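Local coordinates for protein beta-lactamase (Nostoc sp., PDB 6NHS) that probably hydrolyses beta-lactam antibiotics as a class D (serine) beta-lactamase, a member of the penicillin-binding-protein transpeptidase family, at residues K66-L71 against V135-L140; L168-L171 against E175-F178. One frame throughout, in Å; residues are numbered along the deposited sequence.

Interaction 1 (K66-L71 against V135-L140). With FMT (formic acid), chain K; EDO (1,2-ethanediol), chain F.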
ATOM      1  N   LYS A  66       1.420  -4.945  -1.927  1.00 23.66           N
ATOM      2  CA  LYS A  66       0.391  -5.659  -2.680  1.00 25.57           C
ATOM      3  C   LYS A  66      -0.160  -4.816  -3.824  1.00 22.61           C
ATOM      4  O   LYS A  66      -0.627  -5.370  -4.826  1.00 22.37           O
ATOM      5  CB  LYS A  66      -0.750  -6.093  -1.752  1.00 24.19           C
ATOM      6  CG  LYS A  66      -0.395  -7.215  -0.785  1.00 25.42           C
ATOM      7  CD  LYS A  66      -1.642  -7.691  -0.029  1.00 30.40           C
ATOM      8  CE  LYS A  66      -1.371  -8.966   0.767  1.00 33.54           C
ATOM      9  NZ  LYS A  66      -0.542  -8.741   1.980  1.00 33.43           N
ATOM     10  N   ILE A  67      -0.123  -3.486  -3.696  1.00 21.37           N
ATOM     11  CA  ILE A  67      -0.579  -2.629  -4.791  1.00 23.54           C
ATOM     12  C   ILE A  67       0.307  -2.824  -6.016  1.00 24.37           C
ATOM     13  O   ILE A  67      -0.179  -3.084  -7.122  1.00 24.91           O
ATOM     14  CB  ILE A  67      -0.611  -1.155  -4.352  1.00 25.45           C
ATOM     15  CG1 ILE A  67      -1.593  -0.949  -3.191  1.00 27.76           C
ATOM     16  CG2 ILE A  67      -0.966  -0.258  -5.539  1.00 24.26           C
ATOM     17  CD1 ILE A  67      -1.470   0.438  -2.532  1.00 28.17           C
ATOM     18  N   PHE A  68       1.625  -2.713  -5.826  1.00 24.25           N
ATOM     19  CA  PHE A  68       2.571  -2.939  -6.917  1.00 23.20           C
ATOM     20  C   PHE A  68       2.507  -4.380  -7.414  1.00 26.77           C
ATOM     21  O   PHE A  68       2.462  -4.632  -8.623  1.00 25.94           O
ATOM     22  CB  PHE A  68       3.982  -2.590  -6.446  1.00 24.75           C
ATOM     23  CG  PHE A  68       5.044  -2.804  -7.487  1.00 25.70           C
ATOM     24  CD1 PHE A  68       5.654  -4.038  -7.632  1.00 24.28           C
ATOM     25  CD2 PHE A  68       5.439  -1.764  -8.313  1.00 24.62           C
ATOM     26  CE1 PHE A  68       6.637  -4.237  -8.594  1.00 25.23           C
ATOM     27  CE2 PHE A  68       6.424  -1.954  -9.271  1.00 24.85           C
ATOM     28  CZ  PHE A  68       7.015  -3.194  -9.412  1.00 23.26           C
ATOM     29  N   ASN A  69       2.506  -5.342  -6.485  1.00 23.29           N
ATOM     30  CA  ASN A  69       2.503  -6.755  -6.858  1.00 23.75           C
ATOM     31  C   ASN A  69       1.271  -7.109  -7.691  1.00 24.76           C
ATOM     32  O   ASN A  69       1.364  -7.884  -8.651  1.00 24.08           O
ATOM     33  CB  ASN A  69       2.569  -7.614  -5.591  1.00 22.32           C
ATOM     34  CG  ASN A  69       3.251  -8.965  -5.810  1.00 28.20           C
ATOM     35  OD1 ASN A  69       3.538  -9.363  -6.940  1.00 29.92           O
ATOM     36  ND2 ASN A  69       3.511  -9.675  -4.710  1.00 26.87           N
ATOM     37  N   SER A  70       0.111  -6.546  -7.337  1.00 24.06           N
ATOM     38  CA  SER A  70      -1.121  -6.822  -8.076  1.00 24.77           C
ATOM     39  C   SER A  70      -1.016  -6.353  -9.521  1.00 25.09           C
ATOM     40  O   SER A  70      -1.461  -7.047 -10.442  1.00 24.11           O
ATOM     41  CB  SER A  70      -2.316  -6.133  -7.401  1.00 23.15           C
ATOM     42  OG  SER A  70      -2.473  -6.536  -6.051  1.00 26.51           O
ATOM     43  N   LEU A  71      -0.454  -5.157  -9.728  1.00 24.77           N
ATOM     44  CA  LEU A  71      -0.280  -4.618 -11.074  1.00 25.11           C
ATOM     45  C   LEU A  71       0.591  -5.528 -11.927  1.00 25.53           C
ATOM     46  O   LEU A  71       0.241  -5.848 -13.071  1.00 25.24           O
ATOM     47  CB  LEU A  71       0.342  -3.224 -10.994  1.00 23.16           C
ATOM     48  CG  LEU A  71      -0.532  -2.171 -10.323  1.00 24.87           C
ATOM     49  CD1 LEU A  71       0.320  -0.988  -9.846  1.00 25.74           C
ATOM     50  CD2 LEU A  71      -1.603  -1.720 -11.316  1.00 22.09           C
ATOM     51  N   VAL A 135       9.202   1.102 -13.071  1.00 30.43           N
ATOM     52  CA  VAL A 135       8.296   1.935 -12.282  1.00 30.75           C
ATOM     53  C   VAL A 135       9.073   2.884 -11.376  1.00 32.81           C
ATOM     54  O   VAL A 135       8.588   3.976 -11.042  1.00 35.63           O
ATOM     55  CB  VAL A 135       7.339   1.029 -11.477  1.00 28.84           C
ATOM     56  CG1 VAL A 135       6.541   1.827 -10.450  1.00 30.23           C
ATOM     57  CG2 VAL A 135       6.396   0.291 -12.421  1.00 28.44           C
ATOM     58  N   GLY A 136      10.279   2.503 -10.972  1.00 31.86           N
ATOM     59  CA  GLY A 136      11.013   3.290  -9.999  1.00 31.56           C
ATOM     60  C   GLY A 136      10.498   3.123  -8.588  1.00 30.34           C
ATOM     61  O   GLY A 136      10.416   4.106  -7.845  1.00 30.73           O
ATOM     62  N   TYR A 137      10.164   1.893  -8.186  1.00 26.60           N
ATOM     63  CA  TYR A 137       9.458   1.661  -6.928  1.00 25.59           C
ATOM     64  C   TYR A 137      10.439   1.631  -5.758  1.00 27.51           C
ATOM     65  O   TYR A 137      11.306   0.754  -5.698  1.00 28.06           O
ATOM     66  CB  TYR A 137       8.676   0.348  -6.994  1.00 25.85           C
ATOM     67  CG  TYR A 137       7.823   0.098  -5.767  1.00 25.25           C
ATOM     68  CD1 TYR A 137       8.341  -0.567  -4.663  1.00 24.53           C
ATOM     69  CD2 TYR A 137       6.511   0.547  -5.707  1.00 23.34           C
ATOM     70  CE1 TYR A 137       7.575  -0.791  -3.530  1.00 23.10           C
ATOM     71  CE2 TYR A 137       5.728   0.325  -4.573  1.00 25.59           C
ATOM     72  CZ  TYR A 137       6.272  -0.356  -3.492  1.00 23.14           C
ATOM     73  OH  TYR A 137       5.521  -0.581  -2.357  1.00 22.80           O
ATOM     74  N   GLY A 138      10.285   2.566  -4.818  1.00 28.87           N
ATOM     75  CA  GLY A 138      11.066   2.523  -3.586  1.00 27.05           C
ATOM     76  C   GLY A 138      12.562   2.588  -3.834  1.00 28.04           C
ATOM     77  O   GLY A 138      13.041   3.320  -4.708  1.00 27.50           O
ATOM     78  N   ASN A 139      13.322   1.807  -3.055  1.00 27.70           N
ATOM     79  CA  ASN A 139      14.777   1.756  -3.192  1.00 27.28           C
ATOM     80  C   ASN A 139      15.240   0.754  -4.247  1.00 27.76           C
ATOM     81  O   ASN A 139      16.441   0.482  -4.336  1.00 28.04           O
ATOM     82  CB  ASN A 139      15.441   1.451  -1.840  1.00 27.12           C
ATOM     83  CG  ASN A 139      15.244  -0.000  -1.378  1.00 30.21           C
ATOM     84  OD1 ASN A 139      14.503  -0.765  -1.979  1.00 30.67           O
ATOM     85  ND2 ASN A 139      15.908  -0.367  -0.286  1.00 27.91           N
ATOM     86  N   LEU A 140      14.313   0.187  -5.027  1.00 27.57           N
ATOM     87  CA  LEU A 140      14.605  -0.573  -6.243  1.00 30.67           C
ATOM     88  C   LEU A 140      15.332  -1.891  -5.991  1.00 33.85           C
ATOM     89  O   LEU A 140      15.891  -2.467  -6.928  1.00 35.37           O
ATOM     90  CB  LEU A 140      15.426   0.261  -7.240  1.00 31.65           C
ATOM     91  CG  LEU A 140      14.980   1.695  -7.523  1.00 33.22           C
ATOM     92  CD1 LEU A 140      15.965   2.358  -8.482  1.00 34.05           C
ATOM     93  CD2 LEU A 140      13.585   1.713  -8.094  1.00 29.72           C
TER
HETATM   94  C   FMT K 310       2.278  -9.661   1.470  1.00 31.14           C
HETATM   95  O1  FMT K 310       1.937  -9.542   0.319  1.00 28.52           O
HETATM   96  O2  FMT K 310       1.997  -8.809   2.314  1.00 41.27           O
HETATM   97  C1  EDO F 305      18.840  -5.608  -5.753  1.00 54.18           C
HETATM   98  O1  EDO F 305      18.715  -6.020  -4.385  1.00 51.44           O
HETATM   99  C2  EDO F 305      17.952  -6.470  -6.646  1.00 54.07           C
HETATM  100  O2  EDO F 305      17.001  -5.638  -7.327  1.00 52.16           O

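Interaction 2 (L168-L171 against E175-F178)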
ATOM      1  N   LEU A 168       1.795   6.118  -6.475  1.00 26.76           N
ATOM      2  CA  LEU A 168       0.342   6.127  -6.637  1.00 28.62           C
ATOM      3  C   LEU A 168      -0.104   7.199  -7.625  1.00 30.80           C
ATOM      4  O   LEU A 168      -1.021   6.974  -8.426  1.00 32.10           O
ATOM      5  CB  LEU A 168      -0.332   6.339  -5.284  1.00 28.91           C
ATOM      6  CG  LEU A 168      -0.199   5.176  -4.304  1.00 31.42           C
ATOM      7  CD1 LEU A 168      -0.687   5.591  -2.931  1.00 34.41           C
ATOM      8  CD2 LEU A 168      -0.984   3.967  -4.821  1.00 30.53           C
ATOM      9  N   GLN A 169       0.532   8.369  -7.579  1.00 27.01           N
ATOM     10  CA  GLN A 169       0.176   9.453  -8.486  1.00 32.85           C
ATOM     11  C   GLN A 169       0.514   9.106  -9.934  1.00 31.93           C
ATOM     12  O   GLN A 169      -0.297   9.339 -10.837  1.00 31.40           O
ATOM     13  CB  GLN A 169       0.878  10.736  -8.037  1.00 39.23           C
ATOM     14  CG  GLN A 169       0.540  11.956  -8.853  1.00 51.23           C
ATOM     15  CD  GLN A 169       1.540  12.209  -9.952  1.00 59.25           C
ATOM     16  OE1 GLN A 169       1.191  12.735 -11.007  1.00 64.43           O
ATOM     17  NE2 GLN A 169       2.799  11.845  -9.710  1.00 62.00           N
ATOM     18  N   ARG A 170       1.702   8.538 -10.174  1.00 30.44           N
ATOM     19  CA  ARG A 170       2.054   8.084 -11.519  1.00 30.90           C
ATOM     20  C   ARG A 170       1.115   6.987 -11.997  1.00 32.98           C
ATOM     21  O   ARG A 170       0.728   6.953 -13.173  1.00 31.46           O
ATOM     22  CB  ARG A 170       3.494   7.582 -11.551  1.00 29.11           C
ATOM     23  CG  ARG A 170       4.543   8.679 -11.350  1.00 33.06           C
ATOM     24  CD  ARG A 170       5.917   8.114 -11.626  1.00 36.46           C
ATOM     25  NE  ARG A 170       6.172   7.979 -13.059  1.00 39.42           N
ATOM     26  CZ  ARG A 170       7.019   7.099 -13.585  1.00 40.50           C
ATOM     27  NH1 ARG A 170       7.677   6.258 -12.797  1.00 33.89           N
ATOM     28  NH2 ARG A 170       7.202   7.058 -14.901  1.00 41.24           N
ATOM     29  N   LEU A 171       0.781   6.052 -11.108  1.00 29.06           N
ATOM     30  CA  LEU A 171      -0.215   5.038 -11.422  1.00 30.42           C
ATOM     31  C   LEU A 171      -1.510   5.682 -11.904  1.00 33.53           C
ATOM     32  O   LEU A 171      -2.036   5.335 -12.968  1.00 32.03           O
ATOM     33  CB  LEU A 171      -0.464   4.180 -10.185  1.00 27.67           C
ATOM     34  CG  LEU A 171      -1.416   2.995 -10.333  1.00 32.31           C
ATOM     35  CD1 LEU A 171      -0.828   2.007 -11.318  1.00 32.08           C
ATOM     36  CD2 LEU A 171      -1.669   2.340  -8.986  1.00 29.17           C
ATOM     37  N   GLU A 175       0.956   6.666 -16.261  1.00 37.19           N
ATOM     38  CA  GLU A 175       2.336   6.782 -16.718  1.00 34.64           C
ATOM     39  C   GLU A 175       3.114   5.481 -16.608  1.00 35.14           C
ATOM     40  O   GLU A 175       4.170   5.349 -17.242  1.00 33.35           O
ATOM     41  CB  GLU A 175       3.080   7.848 -15.913  1.00 34.90           C
ATOM     42  CG  GLU A 175       2.653   9.260 -16.179  1.00 42.19           C
ATOM     43  CD  GLU A 175       3.533  10.261 -15.456  1.00 46.82           C
ATOM     44  OE1 GLU A 175       4.538   9.839 -14.848  1.00 47.08           O
ATOM     45  OE2 GLU A 175       3.222  11.466 -15.500  1.00 53.80           O
ATOM     46  N   LEU A 176       2.629   4.528 -15.807  1.00 32.07           N
ATOM     47  CA  LEU A 176       3.339   3.293 -15.528  1.00 32.49           C
ATOM     48  C   LEU A 176       3.068   2.268 -16.623  1.00 34.56           C
ATOM     49  O   LEU A 176       2.090   2.383 -17.370  1.00 32.24           O
ATOM     50  CB  LEU A 176       2.919   2.755 -14.154  1.00 28.21           C
ATOM     51  CG  LEU A 176       3.183   3.741 -13.011  1.00 28.85           C
ATOM     52  CD1 LEU A 176       2.885   3.111 -11.666  1.00 28.64           C
ATOM     53  CD2 LEU A 176       4.620   4.257 -13.067  1.00 28.49           C
ATOM     54  N   PRO A 177       3.926   1.245 -16.754  1.00 33.93           N
ATOM     55  CA  PRO A 177       3.775   0.291 -17.870  1.00 34.69           C
ATOM     56  C   PRO A 177       2.731  -0.783 -17.587  1.00 34.17           C
ATOM     57  O   PRO A 177       3.020  -1.983 -17.569  1.00 35.44           O
ATOM     58  CB  PRO A 177       5.192  -0.284 -17.996  1.00 37.79           C
ATOM     59  CG  PRO A 177       5.686  -0.302 -16.586  1.00 36.83           C
ATOM     60  CD  PRO A 177       5.149   0.982 -15.972  1.00 34.81           C
ATOM     61  N   PHE A 178       1.493  -0.348 -17.353  1.00 29.81           N
ATOM     62  CA  PHE A 178       0.375  -1.251 -17.124  1.00 32.85           C
ATOM     63  C   PHE A 178      -0.782  -0.851 -18.028  1.00 32.17           C
ATOM     64  O   PHE A 178      -1.050   0.338 -18.226  1.00 31.19           O
ATOM     65  CB  PHE A 178      -0.070  -1.248 -15.645  1.00 29.22           C
ATOM     66  CG  PHE A 178       1.050  -1.535 -14.684  1.00 30.33           C
ATOM     67  CD1 PHE A 178       1.658  -2.784 -14.659  1.00 26.22           C
ATOM     68  CD2 PHE A 178       1.515  -0.549 -13.824  1.00 27.02           C
ATOM     69  CE1 PHE A 178       2.697  -3.046 -13.790  1.00 28.38           C
ATOM     70  CE2 PHE A 178       2.548  -0.811 -12.938  1.00 28.14           C
ATOM     71  CZ  PHE A 178       3.143  -2.060 -12.924  1.00 29.56           C
TER
HETATM   72  O   HOH W   1       6.682   9.324 -16.426  1.00 39.70           O
HETATM   73  O   HOH W   2      -0.129   3.855 -14.705  1.00 27.68           O

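Interaction 1 (K66-L71 against V135-L140)
K66 NZ, two residues before the F68 that meets V135 and Y137, is gripped by O2 of a bound formic acid at 2.6 Å and by S63 OG. S63 and K66 fit the SxxK pattern that in class D beta-lactamases supplies the nucleophile and its base; the formic acid, probably from the crystallisation liquor, also bonds S63 OG. Across the contact everything is apolar. F68 holds CG anti to its backbone N (chi1 179°), which carries the ring out from the helix to the far segment. There V135 CB lies near the plane of the F68 ring, at its edge, 3.8 Å from F68 CE2. The Y137 ring takes F68 CG over one face, offset toward the rim; F68 CD2 and Y137 CD2 close to 3.6 Å, and the ring planes stand at 46°, an oblique pair. G136, with positive phi, is the C-prime residue of the Schellman motif that ends helix 125-135 and sends the chain on to Y137, where a type II' turn to L140 begins. F65 lies against both rings, and F167 of helix 161-172 meets Y137 edge-to-face. F68 of helix 65-76 is thus lodged against M128, F131 and I132 of helix 125-135 and the loop that follows.

Interaction 2 (L168-L171 against E175-F178)
R170 CB rests on L176, 3.8 Å from CD2, and from there the side chain runs out between that leucine and E175. CG passes E175 OE1 at 3.7 Å, with CD only slightly farther off. The chain then bends at chi3 (77°), which turns NE to the same carboxylate oxygen: the NE-OE1 salt bridge is 3.1 Å long, nearly straight at 175°, and lies in the guanidinium plane, while the carboxylate plane is turned 66° from it. Over one face of the guanidinium sits L176 CD2, which is 3.7 Å from NH1. At the tip, NH2 donates to a water that in turn donates to E175 OE1, so this oxygen receives both NE and the water; E175 OE2 is taken by R173. This is the C-terminal end of helix 161-172 meeting the loop that leads to helix 180-189. The backbone closes it too: E175 N reaches R170 O at 3.1 Å, and a second water bridges L171 O and L176 N. Beyond, P177 is the centre of an inverse gamma turn. L176 CD1 packs against L171 CB at 3.8 Å, and L171 CD1 lies 4.3 Å from F178 CD2, at an oblique approach to a ring that also touches L71, V72 and E75 of helix 65-76.

The centres of interactions 1 and 2 lie about 10 Å apart on the same side of the chain's centre, and the two meet directly. L71 CD1 of the 66-71 helix segment touches L171 CD1 at 3.5 Å, and L71 CB lies 3.6 Å from F178 CZ. On the 135-140 segment, V135 CG2 packs on P177 CD at 3.8 Å, while V135 O comes within 3.0 Å of R170 NH1. Helices 65-76, 125-135 and 161-172 are thereby joined, with F167 touching I67, L71, V135 and Y137. Interaction 1 includes the probable active-site lysine K66 with its bound formic acid; interaction 2 packs against the opposite end of the 66-71 segment, at L71.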